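PDB 7ADK: lipoprotein from Mycoplasma mycoides subsp. capri, which probably acts as a cell-surface peptidase of the chymotrypsin-like PA clan, in a mycoplasma family with members that cleave host immunoglobulins. Local coordinates for residues F547-Y558 with E572-T583. Sequence-based numbering, arbitrary orientation.
Sequences FAKLLDKGKYSY and ETEQNKLISKIT
With CG of L551 turned beside its backbone N (chi1 -53°) and CG of L578 anti to its own N (chi1 -175°), the two leucines meet through their CD2 methyls, 3.9 Å apart. The other branch of L551 reaches the helix at I579, its CD1 lying 3.5 Å from I579 CG1 and at longer range from I582 CD1. L551 thus rests against about one turn of the helix, and its CB also meets Q575 OE1. On one flank F547 brings its CB to 3.7 Å from I579 CD1, while its ring tip CZ approaches I582 CG2 at 3.8 Å and CE2 approaches T583 CG2. On the other flank the Y558 ring comes in from the opposite direction to L578, whose CD2 lies 3.6 Å from Y558 CZ. The extended side chain of Q575 reaches across to segment 547-558, its OE1 3.9 Å from A548 CA. The contact is therefore apolar throughout its centre, and polar bonds shape each segment separately. F547 O takes both L550 N and L551 N; E574 caps the helix by accepting from N576 N, 3.0 Å from its OE2. Helix 575-582 and the loop joining strands 541-546 and 556-562 together close over apolar side chains of the antiparallel sheet in this predicted PA-clan peptidase: I582 meets F489, I579 and T583 meet F443, L551 and Y558 meet F491, and F547 meets L464.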
loop_
_atom_site.group_PDB
_atom_site.type_symbol
_atom_site.label_atom_id
_atom_site.label_comp_id
_atom_site.label_asym_id
_atom_site.label_seq_id
_atom_site.Cartn_x
_atom_site.Cartn_y
_atom_site.Cartn_z
ATOM N N PHE B 547 20.704 -20.111 18.225
ATOM C CA PHE B 547 20.037 -19.188 19.145
ATOM C C PHE B 547 20.520 -19.315 20.599
ATOM O O PHE B 547 20.455 -18.339 21.344
ATOM C CB PHE B 547 18.524 -19.383 19.079
ATOM C CG PHE B 547 17.904 -19.002 17.754
ATOM C CD1 PHE B 547 17.873 -17.642 17.377
ATOM C CD2 PHE B 547 17.370 -19.984 16.910
ATOM C CE1 PHE B 547 17.304 -17.276 16.146
ATOM C CE2 PHE B 547 16.788 -19.614 15.681
ATOM C CZ PHE B 547 16.766 -18.261 15.307
ATOM N N ALA B 548 21.086 -20.463 21.004
ATOM C CA ALA B 548 21.687 -20.635 22.327
ATOM C C ALA B 548 22.960 -19.789 22.530
ATOM O O ALA B 548 23.404 -19.605 23.667
ATOM C CB ALA B 548 21.972 -22.107 22.566
ATOM N N LYS B 549 23.515 -19.205 21.456
ATOM C CA LYS B 549 24.469 -18.088 21.510
ATOM C C LYS B 549 24.055 -16.899 20.641
ATOM O O LYS B 549 24.899 -16.219 20.091
ATOM C CB LYS B 549 25.929 -18.535 21.329
ATOM C CG LYS B 549 26.257 -19.203 19.991
ATOM C CD LYS B 549 27.767 -19.363 19.811
ATOM C CE LYS B 549 28.082 -20.428 18.778
ATOM N NZ LYS B 549 29.499 -20.524 18.446
ATOM N N LEU B 550 22.760 -16.610 20.560
ATOM C CA LEU B 550 22.244 -15.270 20.235
ATOM C C LEU B 550 21.400 -14.703 21.383
ATOM O O LEU B 550 21.345 -13.489 21.559
ATOM C CB LEU B 550 21.412 -15.283 18.946
ATOM C CG LEU B 550 22.169 -15.446 17.629
ATOM C CD1 LEU B 550 21.172 -15.487 16.495
ATOM C CD2 LEU B 550 23.124 -14.296 17.355
ATOM N N LEU B 551 20.765 -15.565 22.178
ATOM C CA LEU B 551 20.061 -15.196 23.408
ATOM C C LEU B 551 20.964 -15.228 24.658
ATOM O O LEU B 551 20.505 -14.985 25.774
ATOM C CB LEU B 551 18.804 -16.058 23.538
ATOM C CG LEU B 551 17.878 -16.043 22.321
ATOM C CD1 LEU B 551 16.757 -17.022 22.494
ATOM C CD2 LEU B 551 17.309 -14.689 22.078
ATOM N N ASP B 552 22.263 -15.483 24.478
ATOM C CA ASP B 552 23.282 -15.320 25.514
ATOM C C ASP B 552 23.609 -13.832 25.734
ATOM O O ASP B 552 24.351 -13.215 24.962
ATOM C CB ASP B 552 24.509 -16.156 25.127
ATOM C CG ASP B 552 25.611 -16.189 26.186
ATOM O OD1 ASP B 552 25.483 -15.525 27.235
ATOM O OD2 ASP B 552 26.607 -16.914 25.974
ATOM N N LYS B 553 23.065 -13.249 26.808
ATOM C CA LYS B 553 23.121 -11.810 27.122
ATOM C C LYS B 553 24.526 -11.265 27.406
ATOM O O LYS B 553 24.733 -10.056 27.339
ATOM C CB LYS B 553 22.163 -11.511 28.285
ATOM C CG LYS B 553 20.691 -11.689 27.898
ATOM C CD LYS B 553 19.737 -11.380 29.041
ATOM C CE LYS B 553 18.280 -11.610 28.678
ATOM N NZ LYS B 553 17.359 -11.347 29.736
ATOM N N GLY B 554 25.506 -12.128 27.678
ATOM C CA GLY B 554 26.905 -11.739 27.869
ATOM C C GLY B 554 27.660 -11.427 26.573
ATOM O O GLY B 554 28.756 -10.864 26.622
ATOM N N LYS B 555 27.093 -11.798 25.419
ATOM C CA LYS B 555 27.757 -11.785 24.104
ATOM C C LYS B 555 26.946 -11.075 23.031
ATOM O O LYS B 555 27.533 -10.473 22.136
ATOM C CB LYS B 555 28.077 -13.228 23.683
ATOM C CG LYS B 555 29.022 -13.921 24.673
ATOM C CD LYS B 555 29.282 -15.379 24.309
ATOM C CE LYS B 555 30.055 -16.045 25.444
ATOM N NZ LYS B 555 29.847 -17.484 25.485
ATOM N N TYR B 556 25.620 -11.092 23.129
ATOM C CA TYR B 556 24.714 -10.409 22.207
ATOM C C TYR B 556 23.522 -9.792 22.938
ATOM O O TYR B 556 23.044 -10.342 23.926
ATOM C CB TYR B 556 24.205 -11.391 21.133
ATOM C CG TYR B 556 25.272 -12.140 20.361
ATOM C CD1 TYR B 556 25.804 -13.328 20.888
ATOM C CD2 TYR B 556 25.782 -11.625 19.157
ATOM C CE1 TYR B 556 26.879 -13.962 20.251
ATOM C CE2 TYR B 556 26.860 -12.261 18.517
ATOM C CZ TYR B 556 27.413 -13.433 19.067
ATOM O OH TYR B 556 28.448 -14.077 18.473
ATOM N N SER B 557 22.989 -8.695 22.408
ATOM C CA SER B 557 21.708 -8.103 22.808
ATOM C C SER B 557 20.660 -8.308 21.716
ATOM O O SER B 557 20.862 -7.873 20.578
ATOM C CB SER B 557 21.859 -6.615 23.140
ATOM O OG SER B 557 22.731 -5.935 22.262
ATOM N N TYR B 558 19.540 -8.931 22.085
ATOM C CA TYR B 558 18.362 -9.059 21.232
ATOM C C TYR B 558 17.345 -7.953 21.519
ATOM O O TYR B 558 17.211 -7.478 22.645
ATOM C CB TYR B 558 17.731 -10.457 21.322
ATOM C CG TYR B 558 16.927 -10.755 22.569
ATOM C CD1 TYR B 558 17.538 -11.370 23.675
ATOM C CD2 TYR B 558 15.560 -10.435 22.622
ATOM C CE1 TYR B 558 16.795 -11.644 24.835
ATOM C CE2 TYR B 558 14.814 -10.693 23.786
ATOM C CZ TYR B 558 15.433 -11.296 24.897
ATOM O OH TYR B 558 14.734 -11.557 26.026
ATOM N N GLU B 572 7.994 -12.455 25.439
ATOM C CA GLU B 572 8.567 -13.626 26.110
ATOM C C GLU B 572 10.060 -13.442 26.444
ATOM O O GLU B 572 10.777 -12.718 25.758
ATOM C CB GLU B 572 8.306 -14.870 25.256
ATOM C CG GLU B 572 8.691 -16.216 25.862
ATOM C CD GLU B 572 8.024 -16.499 27.195
ATOM O OE1 GLU B 572 6.944 -17.089 27.217
ATOM O OE2 GLU B 572 8.571 -16.122 28.229
ATOM N N THR B 573 10.513 -14.035 27.547
ATOM C CA THR B 573 11.871 -13.891 28.082
ATOM C C THR B 573 12.638 -15.198 28.305
ATOM O O THR B 573 13.847 -15.235 28.073
ATOM C CB THR B 573 11.824 -13.009 29.333
ATOM O OG1 THR B 573 13.107 -12.696 29.772
ATOM C CG2 THR B 573 11.084 -13.609 30.507
ATOM N N GLU B 574 11.991 -16.282 28.742
ATOM C CA GLU B 574 12.695 -17.531 29.061
ATOM C C GLU B 574 13.105 -18.279 27.786
ATOM O O GLU B 574 12.291 -18.470 26.891
ATOM C CB GLU B 574 11.858 -18.385 30.019
ATOM C CG GLU B 574 12.557 -19.674 30.487
ATOM C CD GLU B 574 12.322 -20.894 29.582
ATOM O OE1 GLU B 574 11.145 -21.264 29.378
ATOM O OE2 GLU B 574 13.312 -21.497 29.116
ATOM N N GLN B 575 14.368 -18.692 27.683
ATOM C CA GLN B 575 15.015 -19.078 26.426
ATOM C C GLN B 575 14.284 -20.137 25.597
ATOM O O GLN B 575 14.168 -19.968 24.387
ATOM C CB GLN B 575 16.445 -19.533 26.726
ATOM C CG GLN B 575 17.254 -19.873 25.479
ATOM C CD GLN B 575 18.721 -20.143 25.761
ATOM O OE1 GLN B 575 19.604 -19.422 25.334
ATOM N NE2 GLN B 575 19.053 -21.173 26.489
ATOM N N ASN B 576 13.820 -21.245 26.172
ATOM C CA ASN B 576 13.168 -22.291 25.372
ATOM C C ASN B 576 11.817 -21.817 24.813
ATOM O O ASN B 576 11.446 -22.169 23.689
ATOM C CB ASN B 576 13.005 -23.568 26.209
ATOM C CG ASN B 576 14.281 -24.326 26.531
ATOM O OD1 ASN B 576 14.247 -25.414 27.081
ATOM N ND2 ASN B 576 15.439 -23.855 26.153
ATOM N N LYS B 577 11.093 -20.980 25.559
ATOM C CA LYS B 577 9.871 -20.338 25.068
ATOM C C LYS B 577 10.163 -19.217 24.080
ATOM O O LYS B 577 9.473 -19.109 23.080
ATOM C CB LYS B 577 9.017 -19.846 26.238
ATOM C CG LYS B 577 8.372 -21.011 26.985
ATOM C CD LYS B 577 7.287 -20.574 27.969
ATOM C CE LYS B 577 7.785 -19.745 29.149
ATOM N NZ LYS B 577 8.569 -20.532 30.109
ATOM N N LEU B 578 11.208 -18.434 24.284
ATOM C CA LEU B 578 11.606 -17.386 23.359
ATOM C C LEU B 578 12.085 -17.961 22.023
ATOM O O LEU B 578 11.688 -17.460 20.986
ATOM C CB LEU B 578 12.618 -16.467 24.007
ATOM C CG LEU B 578 13.059 -15.256 23.248
ATOM C CD1 LEU B 578 12.023 -14.425 22.795
ATOM C CD2 LEU B 578 13.949 -14.434 23.979
ATOM N N ILE B 579 12.830 -19.068 22.003
ATOM C CA ILE B 579 13.188 -19.763 20.752
ATOM C C ILE B 579 11.948 -20.322 20.052
ATOM O O ILE B 579 11.848 -20.262 18.828
ATOM C CB ILE B 579 14.271 -20.837 20.995
ATOM C CG1 ILE B 579 15.590 -20.135 21.364
ATOM C CG2 ILE B 579 14.487 -21.735 19.772
ATOM C CD1 ILE B 579 16.698 -21.051 21.869
ATOM N N SER B 580 10.964 -20.797 20.800
ATOM C CA SER B 580 9.708 -21.257 20.217
ATOM C C SER B 580 8.871 -20.116 19.646
ATOM O O SER B 580 8.359 -20.269 18.552
ATOM C CB SER B 580 8.900 -22.062 21.224
ATOM O OG SER B 580 9.637 -23.179 21.658
ATOM N N LYS B 581 8.798 -18.950 20.298
ATOM C CA LYS B 581 8.135 -17.751 19.756
ATOM C C LYS B 581 8.877 -17.152 18.559
ATOM O O LYS B 581 8.224 -16.691 17.632
ATOM C CB LYS B 581 7.929 -16.707 20.866
ATOM C CG LYS B 581 6.892 -17.109 21.918
ATOM C CD LYS B 581 5.433 -17.152 21.441
ATOM C CE LYS B 581 4.853 -15.774 21.115
ATOM N NZ LYS B 581 3.420 -15.856 20.801
ATOM N N ILE B 582 10.203 -17.222 18.481
ATOM C CA ILE B 582 10.995 -16.852 17.297
ATOM C C ILE B 582 10.677 -17.766 16.108
ATOM O O ILE B 582 10.328 -17.309 15.020
ATOM C CB ILE B 582 12.511 -16.877 17.635
ATOM C CG1 ILE B 582 12.877 -15.683 18.529
ATOM C CG2 ILE B 582 13.373 -16.814 16.373
ATOM C CD1 ILE B 582 14.206 -15.817 19.270
ATOM N N THR B 583 10.776 -19.086 16.311
ATOM C CA THR B 583 10.693 -20.107 15.256
ATOM C C THR B 583 9.266 -20.572 14.947
ATOM O O THR B 583 9.108 -21.635 14.353
ATOM C CB THR B 583 11.603 -21.316 15.540
ATOM O OG1 THR B 583 11.195 -22.023 16.687
ATOM C CG2 THR B 583 13.054 -20.870 15.700
#